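Long-range contact in pseudopodium-enriched atypical kinase 1 (Homo sapiens, PDB 6BHC), which is a pseudokinase with a protein kinase fold that dimerizes and probably acts in signalling as a scaffold rather than as an active enzyme: residues A[285-290]-A[311-316]. The protein carries 1 engineered substitution. Residues are numbered along the deposited sequence; the frame is centred on the assembly and turned at random.
Sequences LIYEML and DLPRIP
Y287 and I315 meet with similar first torsions. In Y287, CG stands anti to the carbonyl carbon (chi1 -81°), and the ring carries its hydroxyl to the loop 311-316. In I315, CG1 is also anti to its carbonyl carbon (chi1 -66°), which sets this branch over a face of the Y287 ring. The result is a CH-pi contact. I315 CG1 lies 4.1 Å from the centroid of the Y287 ring, displaced toward the rim at CE2 and CZ. The hydroxyl makes the polar link. Y287 OH donates to P313 O at 2.6 Å, in the carbonyl plane, with an angle of 159° at the carbonyl oxygen, between its carbon and the Y287 hydroxyl. P313 O sits at the edge of the ring, in its plane, while I315 packs on a face. P313 CB reaches Y287 CE2 at 4.2 Å, and L312 CB lies 3.8 Å from Y287 OH. L290 is the first residue past the helix end. Its side chain crosses that of I315 at about a right angle, with L290 CD1 3.6 Å from I315 CG2. I286 CG2 adds a looser contact to I315 CD1. Y287 OH also hydrogen-bonds Q326, whose OE1 accepts from the backbone N of I315, so one glutamine ties the ring and the loop together. An alanine at Y287 would probably leave P313 O without this donor and open a gap beneath I315 CG1. This is packing in the helical C-lobe of the kinase fold, where helix 277-289 corresponds to the central alphaF and the loop leads into alphaH, helix 322-332. Helix 322-332 touches I286 and Y287 through A329, while P295 of helix 295-298 meets Y287 and P313. L285, I286 and M289 pack on helix 173-194.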
loop_
_atom_site.group_PDB
_atom_site.type_symbol
_atom_site.label_atom_id
_atom_site.label_comp_id
_atom_site.label_asym_id
_atom_site.label_seq_id
_atom_site.Cartn_x
_atom_site.Cartn_y
_atom_site.Cartn_z
ATOM N N LEU A 285 29.203 -24.056 -0.530
ATOM C CA LEU A 285 29.131 -22.642 -0.173
ATOM C C LEU A 285 28.446 -22.431 1.170
ATOM O O LEU A 285 28.766 -21.473 1.882
ATOM C CB LEU A 285 28.400 -21.858 -1.262
ATOM C CG LEU A 285 29.061 -21.811 -2.638
ATOM C CD1 LEU A 285 28.257 -20.922 -3.572
ATOM C CD2 LEU A 285 30.498 -21.327 -2.531
ATOM N N ILE A 286 27.504 -23.307 1.532
ATOM C CA ILE A 286 26.815 -23.167 2.811
ATOM C C ILE A 286 27.802 -23.278 3.963
ATOM O O ILE A 286 27.760 -22.493 4.917
ATOM C CB ILE A 286 25.687 -24.208 2.930
ATOM C CG1 ILE A 286 24.588 -23.922 1.907
ATOM C CG2 ILE A 286 25.120 -24.221 4.343
ATOM C CD1 ILE A 286 23.410 -24.864 2.003
ATOM N N TYR A 287 28.710 -24.253 3.890
ATOM C CA TYR A 287 29.737 -24.383 4.918
ATOM C C TYR A 287 30.646 -23.161 4.951
ATOM O O TYR A 287 30.964 -22.644 6.029
ATOM C CB TYR A 287 30.555 -25.652 4.678
ATOM C CG TYR A 287 29.905 -26.924 5.176
ATOM C CD1 TYR A 287 28.908 -27.559 4.441
ATOM C CD2 TYR A 287 30.301 -27.500 6.377
ATOM C CE1 TYR A 287 28.320 -28.728 4.896
ATOM C CE2 TYR A 287 29.720 -28.666 6.838
ATOM C CZ TYR A 287 28.732 -29.275 6.096
ATOM O OH TYR A 287 28.159 -30.435 6.560
ATOM N N GLU A 288 31.070 -22.682 3.780
ATOM C CA GLU A 288 32.017 -21.571 3.730
ATOM C C GLU A 288 31.385 -20.274 4.221
ATOM O O GLU A 288 32.027 -19.502 4.944
ATOM C CB GLU A 288 32.557 -21.412 2.308
ATOM C CG GLU A 288 33.396 -22.597 1.846
ATOM C CD GLU A 288 33.938 -22.430 0.438
ATOM O OE1 GLU A 288 33.239 -21.836 -0.409
ATOM O OE2 GLU A 288 35.069 -22.895 0.180
ATOM N N MET A 289 30.131 -20.016 3.846
ATOM C CA MET A 289 29.438 -18.829 4.336
ATOM C C MET A 289 29.215 -18.870 5.841
ATOM O O MET A 289 29.065 -17.813 6.463
ATOM C CB MET A 289 28.103 -18.660 3.613
ATOM C CG MET A 289 28.252 -18.348 2.134
ATOM S SD MET A 289 26.678 -18.007 1.329
ATOM C CE MET A 289 26.206 -16.483 2.143
ATOM N N LEU A 290 29.189 -20.060 6.440
ATOM C CA LEU A 290 29.105 -20.201 7.886
ATOM C C LEU A 290 30.480 -20.267 8.542
ATOM O O LEU A 290 30.601 -20.788 9.657
ATOM C CB LEU A 290 28.282 -21.439 8.246
ATOM C CG LEU A 290 26.822 -21.370 7.799
ATOM C CD1 LEU A 290 26.094 -22.655 8.148
ATOM C CD2 LEU A 290 26.125 -20.165 8.418
ATOM N N ASP A 311 28.825 -38.753 7.766
ATOM C CA ASP A 311 30.232 -38.540 7.451
ATOM C C ASP A 311 30.565 -37.065 7.253
ATOM O O ASP A 311 31.721 -36.669 7.444
ATOM C CB ASP A 311 30.616 -39.331 6.201
ATOM C CG ASP A 311 30.451 -40.828 6.381
ATOM O OD1 ASP A 311 30.806 -41.348 7.459
ATOM O OD2 ASP A 311 29.963 -41.487 5.438
ATOM N N LEU A 312 29.585 -36.246 6.877
ATOM C CA LEU A 312 29.847 -34.836 6.633
ATOM C C LEU A 312 30.147 -34.108 7.944
ATOM O O LEU A 312 29.605 -34.454 8.997
ATOM C CB LEU A 312 28.657 -34.182 5.936
ATOM C CG LEU A 312 28.391 -34.612 4.492
ATOM C CD1 LEU A 312 27.105 -33.991 3.975
ATOM C CD2 LEU A 312 29.564 -34.239 3.599
ATOM N N PRO A 313 31.016 -33.096 7.905
ATOM C CA PRO A 313 31.298 -32.322 9.121
ATOM C C PRO A 313 30.050 -31.607 9.619
ATOM O O PRO A 313 29.226 -31.134 8.833
ATOM C CB PRO A 313 32.375 -31.329 8.670
ATOM C CG PRO A 313 32.984 -31.950 7.451
ATOM C CD PRO A 313 31.864 -32.680 6.776
ATOM N N ARG A 314 29.919 -31.531 10.941
ATOM C CA ARG A 314 28.721 -30.982 11.562
ATOM C C ARG A 314 28.770 -29.460 11.574
ATOM O O ARG A 314 29.776 -28.863 11.969
ATOM C CB ARG A 314 28.571 -31.513 12.988
ATOM C CG ARG A 314 28.588 -33.029 13.096
ATOM C CD ARG A 314 27.317 -33.648 12.538
ATOM N NE ARG A 314 27.409 -35.104 12.470
ATOM C CZ ARG A 314 27.132 -35.921 13.482
ATOM N NH1 ARG A 314 26.744 -35.426 14.650
ATOM N NH2 ARG A 314 27.247 -37.232 13.327
ATOM N N ILE A 315 27.681 -28.836 11.147
ATOM C CA ILE A 315 27.554 -27.380 11.246
ATOM C C ILE A 315 27.183 -27.019 12.678
ATOM O O ILE A 315 26.252 -27.622 13.240
ATOM C CB ILE A 315 26.510 -26.866 10.260
ATOM C CG1 ILE A 315 26.985 -27.086 8.821
ATOM C CG2 ILE A 315 26.216 -25.395 10.515
ATOM C CD1 ILE A 315 26.023 -26.576 7.773
ATOM N N PRO A 316 27.877 -26.070 13.307
ATOM C CA PRO A 316 27.557 -25.714 14.694
ATOM C C PRO A 316 26.128 -25.203 14.828
ATOM O O PRO A 316 25.617 -24.491 13.962
ATOM C CB PRO A 316 28.581 -24.621 15.026
ATOM C CG PRO A 316 29.701 -24.841 14.060
ATOM C CD PRO A 316 29.055 -25.340 12.804
#